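PDB 3WPU: beta-fructofuranosidase from Arthrobacter, which is named as a beta-fructofuranosidase and belongs to the levansucrase/invertase family, whose catalytic domains are five-bladed beta-propellers. Local coordinates for residues M57-Q62 with H417-S422; F64-N69 with G447-P452. All coordinates share one frame; numbering follows the deposited sequence. Where two conformers were deposited one is given.

Overall arrangement
Two contacts show how one long loop can be held without forming a strand. Interactions 1 and 2 both set the loop between helix 30-38 and strand 72-81 against other loops, which lead into the sheet containing strands 423-425 and 454-458. Their centres lie about 12 Å apart, and they meet where Val60 CG1 packs 3.8 Å from Pro452 CD. Both are largely buried; their centres lie about 16 and 18 Å from the chain's centre. Thr59 is exposed at interaction 1, while Phe64, Pro65 and Asp66 are partly exposed at interaction 2. A glutamine amide binds backbone in the first, helped by one water. In the second, a threonine hydroxyl takes the direct bond and three waters, two on the Asp66 carboxylate, add bridges.

Interaction 1 of 2, residues M57-Q62 with H417-S422; sequences MPTVPQ and HFQAYS
Gln419 reaches across to Val60, Pro58 and Met57 with its amide end, CD, OE1 and NE2. Its CB is directed at segment 57-62, and CG takes the crowded position between backbone N and carbonyl carbon (chi1 69°), from where the chain runs out extended. CG comes only loosely near Val60 CG2, but CD is 3.6 Å from that methyl, so one branch of the valine lies against the amide. At the tip, the two amide atoms serve different backbone groups. OE1 accepts an almost straight bond from Val60 N (2.9 Å, 175°), the donor standing above the carbonyl plane. A water 2.7 Å from Gln419 OE1 donates to it and to Val60 O, joining the same two residues a second time. NE2 donates to Pro58 O at 2.9 Å and makes a weak, longer bond to Met57 SD at 3.5 Å. Met57 SD also lies 3.4 Å from Ala420 CB, an apolar contact beside the weak bond. The loop before strand 72-81 is thus joined to the one before strand 423-425 by a buried side-chain amide that bonds to loop backbone, bridging the approaches to two different sheets of the propeller.

Interaction 2 of 2, residues F64-N69 with G447-P452; sequences FPDMSN and GGTLAP
Thr449 faces Met67 and Phe64 with its two branches turned to different partners, where segment 64-69 makes a type I beta turn from Asp66 to Asn69, with an Asx turn built on the Asp66 carboxylate. The threonine OG1 stands anti to its backbone N (chi1 -175°) and accepts the bond from Met67 N, 2.8 Å long and fairly straight at 163°. The two side chains run antiparallel alongside each other, with Met67 CG 3.3 Å from Thr449 OG1. Further out the methionine bends at its third torsion, and Met67 SD lies 3.6 Å from Leu450 CG; the leucine chain crosses it obliquely. Leu450 N also makes a weak hydrogen bond to this sulfur.

On the other branch, Thr449 CG2 lies 3.8 Å from Phe64 CD1 and also packs near Pro65 O. The phenylalanine ring extends on to Gly447, whose CA meets CZ. The 447-452 loop is itself bonded by backbone to Ile435 and, through Gly448, to Val74 of strand 72-81, so the contact sits where that early propeller strand meets the sheet of strand 430-434.

The Asp66 carboxylate lies alongside Thr449, OD1 nearest CB, while OD2 accepts Ser68 N from above the carboxylate plane, the bond that defines the Asx turn. Both oxygens have further partners: OD2 takes the backbone N of Glu70, and OD1 a salt bridge to Arg103, which probably helps stabilise the negative charge. Waters add further links. One donates to Pro65 O and Leu450 O and is hydrogen-bonded to Thr449 OG1; another lies among Asp66 OD2, Ser68 OG and Gly448 O. A third sits in the plane of the Phe64 ring, at its edge, and donates to Asp66 OD1 at 2.8 Å and to Gly447 O at 2.7 Å.

Interaction 1 of 2, residues M57-Q62 with H417-S422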
ATOM      1  N   MET A  57      -9.977   8.386  -9.660  1.00 10.49           N
ATOM      2  CA  MET A  57     -10.309   6.981  -9.898  1.00 10.24           C
ATOM      3  C   MET A  57     -11.676   6.841 -10.547  1.00 10.70           C
ATOM      4  O   MET A  57     -12.602   7.498 -10.107  1.00 10.35           O
ATOM      5  CB  MET A  57     -10.325   6.222  -8.571  1.00 10.28           C
ATOM      6  CG  MET A  57     -10.403   4.716  -8.705  1.00 10.18           C
ATOM      7  SD  MET A  57     -10.385   3.921  -7.078  1.00 11.18           S
ATOM      8  CE  MET A  57     -10.782   2.224  -7.561  1.00 11.80           C
ATOM      9  N   PRO A  58     -11.806   5.979 -11.568  1.00 10.74           N
ATOM     10  CA  PRO A  58     -13.128   5.648 -12.109  1.00 11.49           C
ATOM     11  C   PRO A  58     -14.092   5.268 -11.029  1.00 11.62           C
ATOM     12  O   PRO A  58     -13.718   4.624 -10.045  1.00 11.38           O
ATOM     13  CB  PRO A  58     -12.843   4.487 -13.062  1.00 11.86           C
ATOM     14  CG  PRO A  58     -11.407   4.673 -13.476  1.00 11.74           C
ATOM     15  CD  PRO A  58     -10.712   5.343 -12.326  1.00 11.45           C
ATOM     16  N   THR A  59     -15.354   5.682 -11.203  1.00 11.97           N
ATOM     17  CA  THR A  59     -16.368   5.485 -10.199  1.00 12.90           C
ATOM     18  C   THR A  59     -16.758   4.015 -10.090  1.00 12.22           C
ATOM     19  O   THR A  59     -17.074   3.360 -11.099  1.00 12.99           O
ATOM     20  CB  THR A  59     -17.581   6.370 -10.540  1.00 12.99           C
ATOM     21  OG1 THR A  59     -17.218   7.761 -10.465  1.00 14.24           O
ATOM     22  CG2 THR A  59     -18.747   6.132  -9.589  1.00 13.61           C
ATOM     23  N   VAL A  60     -16.703   3.484  -8.868  1.00 11.80           N
ATOM     24  CA  VAL A  60     -16.999   2.080  -8.602  1.00 11.74           C
ATOM     25  C   VAL A  60     -18.503   1.907  -8.442  1.00 12.17           C
ATOM     26  O   VAL A  60     -19.115   2.655  -7.702  1.00 13.37           O
ATOM     27  CB  VAL A  60     -16.296   1.610  -7.329  1.00 11.66           C
ATOM     28  CG1 VAL A  60     -16.624   0.174  -6.997  1.00 12.07           C
ATOM     29  CG2 VAL A  60     -14.783   1.717  -7.552  1.00 11.63           C
ATOM     30  N   PRO A  61     -19.080   0.896  -9.111  1.00 13.68           N
ATOM     31  CA  PRO A  61     -20.537   0.753  -8.884  1.00 13.91           C
ATOM     32  C   PRO A  61     -20.871   0.274  -7.484  1.00 14.89           C
ATOM     33  O   PRO A  61     -20.098  -0.468  -6.873  1.00 14.22           O
ATOM     34  CB  PRO A  61     -20.960  -0.292  -9.901  1.00 14.63           C
ATOM     35  CG  PRO A  61     -19.746  -1.056 -10.187  1.00 14.76           C
ATOM     36  CD  PRO A  61     -18.602  -0.051 -10.127  1.00 13.72           C
ATOM     37  N   GLN A  62     -22.049   0.686  -7.011  1.00 14.99           N
ATOM     38  CA  GLN A  62     -22.507   0.386  -5.660  1.00 16.84           C
ATOM     39  C   GLN A  62     -22.918  -1.068  -5.506  1.00 16.51           C
ATOM     40  O   GLN A  62     -22.914  -1.584  -4.395  1.00 15.77           O
ATOM     41  CB  GLN A  62     -23.666   1.310  -5.262  1.00 17.56           C
ATOM     42  CG  GLN A  62     -23.955   1.273  -3.769  1.00 18.96           C
ATOM     43  CD  GLN A  62     -24.790   2.438  -3.268  1.00 20.94           C
ATOM     44  OE1 GLN A  62     -24.659   3.565  -3.735  1.00 22.69           O
ATOM     45  NE2 GLN A  62     -25.628   2.173  -2.282  1.00 21.73           N
ATOM     46  N   HIS A 417     -16.795   9.045  -2.632  1.00 11.09           N
ATOM     47  CA  HIS A 417     -15.751   9.710  -1.837  1.00 10.86           C
ATOM     48  C   HIS A 417     -14.905   8.722  -1.040  1.00 10.74           C
ATOM     49  O   HIS A 417     -13.708   8.955  -0.866  1.00 10.84           O
ATOM     50  CB  HIS A 417     -16.424  10.685  -0.870  1.00 10.99           C
ATOM     51  CG  HIS A 417     -15.521  11.685  -0.231  1.00 10.74           C
ATOM     52  ND1 HIS A 417     -14.915  11.467   0.986  1.00 11.01           N
ATOM     53  CD2 HIS A 417     -15.233  12.961  -0.573  1.00 10.49           C
ATOM     54  CE1 HIS A 417     -14.252  12.556   1.346  1.00 10.71           C
ATOM     55  NE2 HIS A 417     -14.432  13.475   0.415  1.00 10.19           N
ATOM     56  N   PHE A 418     -15.497   7.626  -0.590  1.00 10.68           N
ATOM     57  CA  PHE A 418     -14.794   6.596   0.172  1.00 10.83           C
ATOM     58  C   PHE A 418     -14.781   5.242  -0.537  1.00 10.23           C
ATOM     59  O   PHE A 418     -14.667   4.195   0.107  1.00 10.31           O
ATOM     60  CB  PHE A 418     -15.428   6.448   1.550  1.00 11.18           C
ATOM     61  CG  PHE A 418     -15.454   7.724   2.356  1.00 11.03           C
ATOM     62  CD1 PHE A 418     -14.267   8.282   2.834  1.00 11.08           C
ATOM     63  CD2 PHE A 418     -16.652   8.356   2.658  1.00 11.51           C
ATOM     64  CE1 PHE A 418     -14.277   9.437   3.602  1.00 11.26           C
ATOM     65  CE2 PHE A 418     -16.660   9.520   3.426  1.00 11.54           C
ATOM     66  CZ  PHE A 418     -15.474  10.070   3.877  1.00 11.48           C
ATOM     67  N   GLN A 419     -14.895   5.244  -1.864  1.00 10.14           N
ATOM     68  CA  GLN A 419     -15.083   4.004  -2.618  1.00 10.10           C
ATOM     69  C   GLN A 419     -13.889   3.086  -2.578  1.00 10.19           C
ATOM     70  O   GLN A 419     -14.021   1.903  -2.870  1.00 11.31           O
ATOM     71  CB  GLN A 419     -15.439   4.277  -4.089  1.00 10.16           C
ATOM     72  CG  GLN A 419     -14.288   4.883  -4.889  1.00 10.08           C
ATOM     73  CD  GLN A 419     -14.641   5.118  -6.343  1.00 10.62           C
ATOM     74  OE1 GLN A 419     -15.814   5.241  -6.714  1.00 10.62           O
ATOM     75  NE2 GLN A 419     -13.628   5.142  -7.183  1.00 11.12           N
ATOM     76  N   ALA A 420     -12.719   3.657  -2.288  1.00 10.25           N
ATOM     77  CA  ALA A 420     -11.462   2.932  -2.386  1.00 10.12           C
ATOM     78  C   ALA A 420     -10.478   3.438  -1.335  1.00  9.82           C
ATOM     79  O   ALA A 420     -10.415   4.641  -1.043  1.00  9.08           O
ATOM     80  CB  ALA A 420     -10.879   3.108  -3.785  1.00 10.30           C
ATOM     81  N   TYR A 421      -9.730   2.505  -0.758  1.00 10.19           N
ATOM     82  CA  TYR A 421      -8.619   2.834   0.127  1.00 10.55           C
ATOM     83  C   TYR A 421      -7.541   1.731   0.092  1.00 10.72           C
ATOM     84  O   TYR A 421      -7.720   0.685  -0.566  1.00  9.51           O
ATOM     85  CB  TYR A 421      -9.075   3.193   1.569  1.00 10.87           C
ATOM     86  CG  TYR A 421      -8.081   4.118   2.215  1.00 10.81           C
ATOM     87  CD1 TYR A 421      -7.870   5.384   1.698  1.00 11.18           C
ATOM     88  CD2 TYR A 421      -7.289   3.698   3.281  1.00 11.59           C
ATOM     89  CE1 TYR A 421      -6.925   6.230   2.233  1.00 11.75           C
ATOM     90  CE2 TYR A 421      -6.305   4.524   3.812  1.00 12.00           C
ATOM     91  CZ  TYR A 421      -6.133   5.796   3.295  1.00 12.27           C
ATOM     92  OH  TYR A 421      -5.176   6.675   3.809  1.00 12.37           O
ATOM     93  N   SER A 422      -6.409   2.041   0.739  1.00 11.44           N
ATOM     94  CA  SER A 422      -5.235   1.173   0.810  0.50 11.22           C
ATOM     95  C   SER A 422      -4.788   0.684  -0.564  1.00 11.59           C
ATOM     96  O   SER A 422      -4.397  -0.486  -0.753  1.00 11.58           O
ATOM     97  CB  SER A 422      -5.477   0.027   1.788  0.50 11.06           C
ATOM     98  OG  SER A 422      -5.694   0.565   3.083  0.50 10.33           O
TER
HETATM   99  O   HOH W   1     -18.429   4.863  -6.118  1.00 14.13           O

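Interaction 2 of 2, residues F64-N69 with G447-P452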
ATOM      1  N   PHE A  64     -21.538  -4.271  -6.015  1.00 15.23           N
ATOM      2  CA  PHE A  64     -20.271  -4.930  -6.247  1.00 14.70           C
ATOM      3  C   PHE A  64     -20.373  -6.358  -5.727  1.00 13.93           C
ATOM      4  O   PHE A  64     -21.117  -6.625  -4.781  1.00 15.28           O
ATOM      5  CB  PHE A  64     -19.133  -4.165  -5.576  1.00 13.37           C
ATOM      6  CG  PHE A  64     -19.415  -3.752  -4.146  1.00 12.31           C
ATOM      7  CD1 PHE A  64     -19.224  -4.651  -3.101  1.00 12.16           C
ATOM      8  CD2 PHE A  64     -19.879  -2.472  -3.848  1.00 12.06           C
ATOM      9  CE1 PHE A  64     -19.450  -4.265  -1.793  1.00 12.32           C
ATOM     10  CE2 PHE A  64     -20.122  -2.088  -2.543  1.00 12.06           C
ATOM     11  CZ  PHE A  64     -19.925  -2.991  -1.507  1.00 12.24           C
ATOM     12  N   PRO A  65     -19.621  -7.280  -6.346  1.00 13.83           N
ATOM     13  CA  PRO A  65     -19.494  -8.613  -5.787  1.00 13.56           C
ATOM     14  C   PRO A  65     -18.586  -8.599  -4.555  1.00 13.17           C
ATOM     15  O   PRO A  65     -17.836  -7.619  -4.308  1.00 12.71           O
ATOM     16  CB  PRO A  65     -18.865  -9.397  -6.920  1.00 13.84           C
ATOM     17  CG  PRO A  65     -17.985  -8.385  -7.603  1.00 13.84           C
ATOM     18  CD  PRO A  65     -18.712  -7.071  -7.489  1.00 14.01           C
ATOM     19  N   ASP A  66     -18.666  -9.680  -3.795  1.00 13.30           N
ATOM     20  CA  ASP A  66     -17.813  -9.879  -2.617  1.00 13.04           C
ATOM     21  C   ASP A  66     -16.848 -11.040  -2.848  1.00 12.73           C
ATOM     22  O   ASP A  66     -17.252 -12.163  -3.172  1.00 13.06           O
ATOM     23  CB  ASP A  66     -18.641 -10.056  -1.361  1.00 13.69           C
ATOM     24  CG  ASP A  66     -17.783 -10.159  -0.127  1.00 13.75           C
ATOM     25  OD1 ASP A  66     -17.654  -9.149   0.588  1.00 14.44           O
ATOM     26  OD2 ASP A  66     -17.239 -11.260   0.101  1.00 14.22           O
ATOM     27  N   MET A  67     -15.552 -10.764  -2.709  1.00 11.77           N
ATOM     28  CA  MET A  67     -14.526 -11.711  -3.086  1.00 11.67           C
ATOM     29  C   MET A  67     -14.443 -12.960  -2.201  1.00 11.89           C
ATOM     30  O   MET A  67     -13.902 -13.987  -2.625  1.00 11.89           O
ATOM     31  CB  MET A  67     -13.186 -10.991  -3.045  1.00 11.13           C
ATOM     32  CG  MET A  67     -12.702 -10.627  -1.626  1.00 11.69           C
ATOM     33  SD  MET A  67     -11.264  -9.529  -1.654  1.00 12.75           S
ATOM     34  CE  MET A  67      -9.901 -10.563  -2.180  1.00 12.56           C
ATOM     35  N   SER A  68     -14.956 -12.860  -0.971  1.00 12.31           N
ATOM     36  CA  SER A  68     -14.903 -13.971  -0.013  1.00 12.80           C
ATOM     37  C   SER A  68     -16.276 -14.606   0.201  1.00 14.11           C
ATOM     38  O   SER A  68     -16.433 -15.411   1.120  1.00 14.86           O
ATOM     39  CB  SER A  68     -14.301 -13.525   1.329  1.00 12.39           C
ATOM     40  OG  SER A  68     -15.200 -12.746   2.148  1.00 11.08           O
ATOM     41  N   ASN A  69     -17.241 -14.263  -0.645  1.00 15.58           N
ATOM     42  CA  ASN A  69     -18.633 -14.694  -0.441  1.00 17.50           C
ATOM     43  C   ASN A  69     -19.114 -14.323   0.967  1.00 18.19           C
ATOM     44  O   ASN A  69     -19.866 -15.070   1.616  1.00 17.24           O
ATOM     45  CB  ASN A  69     -18.747 -16.205  -0.669  1.00 20.13           C
ATOM     46  CG  ASN A  69     -18.558 -16.604  -2.118  1.00 23.63           C
ATOM     47  OD1 ASN A  69     -18.693 -15.798  -3.038  1.00 28.08           O
ATOM     48  ND2 ASN A  69     -18.275 -17.881  -2.330  1.00 28.60           N
ATOM     49  N   GLY A 447     -17.940  -1.984   2.138  1.00 11.58           N
ATOM     50  CA  GLY A 447     -17.356  -2.948   1.226  1.00 11.65           C
ATOM     51  C   GLY A 447     -16.664  -4.095   1.920  1.00 11.78           C
ATOM     52  O   GLY A 447     -17.221  -5.178   2.079  1.00 12.41           O
ATOM     53  N   GLY A 448     -15.399  -3.914   2.297  1.00 10.60           N
ATOM     54  CA  GLY A 448     -14.685  -5.014   2.912  1.00 10.95           C
ATOM     55  C   GLY A 448     -14.425  -6.114   1.883  1.00 10.65           C
ATOM     56  O   GLY A 448     -14.438  -7.310   2.198  1.00 10.85           O
ATOM     57  N   THR A 449     -14.188  -5.682   0.646  1.00 11.00           N
ATOM     58  CA  THR A 449     -13.841  -6.537  -0.498  1.00 11.21           C
ATOM     59  C   THR A 449     -13.127  -5.621  -1.523  1.00 10.91           C
ATOM     60  O   THR A 449     -13.243  -4.398  -1.434  1.00 10.49           O
ATOM     61  CB  THR A 449     -15.105  -7.186  -1.114  1.00 11.56           C
ATOM     62  OG1 THR A 449     -14.736  -8.099  -2.156  1.00 11.80           O
ATOM     63  CG2 THR A 449     -16.068  -6.126  -1.682  1.00 11.98           C
ATOM     64  N   LEU A 450     -12.378  -6.197  -2.461  1.00 11.42           N
ATOM     65  CA  LEU A 450     -11.601  -5.366  -3.376  1.00 11.12           C
ATOM     66  C   LEU A 450     -12.441  -4.696  -4.465  1.00 10.89           C
ATOM     67  O   LEU A 450     -13.455  -5.238  -4.944  1.00 11.12           O
ATOM     68  CB  LEU A 450     -10.444  -6.165  -3.987  1.00 11.82           C
ATOM     69  CG  LEU A 450      -9.448  -6.666  -2.942  1.00 12.38           C
ATOM     70  CD1 LEU A 450      -8.335  -7.395  -3.682  1.00 13.06           C
ATOM     71  CD2 LEU A 450      -8.830  -5.590  -2.061  1.00 13.05           C
ATOM     72  N   ALA A 451     -12.002  -3.503  -4.846  1.00 10.57           N
ATOM     73  CA  ALA A 451     -12.601  -2.750  -5.941  1.00 10.43           C
ATOM     74  C   ALA A 451     -12.179  -3.371  -7.289  1.00 10.28           C
ATOM     75  O   ALA A 451     -11.364  -4.299  -7.299  1.00 11.37           O
ATOM     76  CB  ALA A 451     -12.144  -1.302  -5.874  1.00 10.30           C
ATOM     77  N   PRO A 452     -12.715  -2.850  -8.427  1.00 10.11           N
ATOM     78  CA  PRO A 452     -12.127  -3.216  -9.701  1.00  9.78           C
ATOM     79  C   PRO A 452     -10.724  -2.619  -9.777  1.00  9.45           C
ATOM     80  O   PRO A 452     -10.482  -1.510  -9.301  1.00  9.80           O
ATOM     81  CB  PRO A 452     -13.041  -2.550 -10.738  1.00  9.93           C
ATOM     82  CG  PRO A 452     -14.333  -2.263 -10.002  1.00  9.75           C
ATOM     83  CD  PRO A 452     -13.870  -1.947  -8.600  1.00 10.33           C
TER
HETATM   84  O   HOH W   2     -15.146  -7.280  -4.652  1.00 11.58           O
HETATM   85  O   HOH W   3     -14.766 -10.119   1.165  1.00 12.21           O
HETATM   86  O   HOH W   4     -19.098  -6.788   0.882  1.00 12.99           O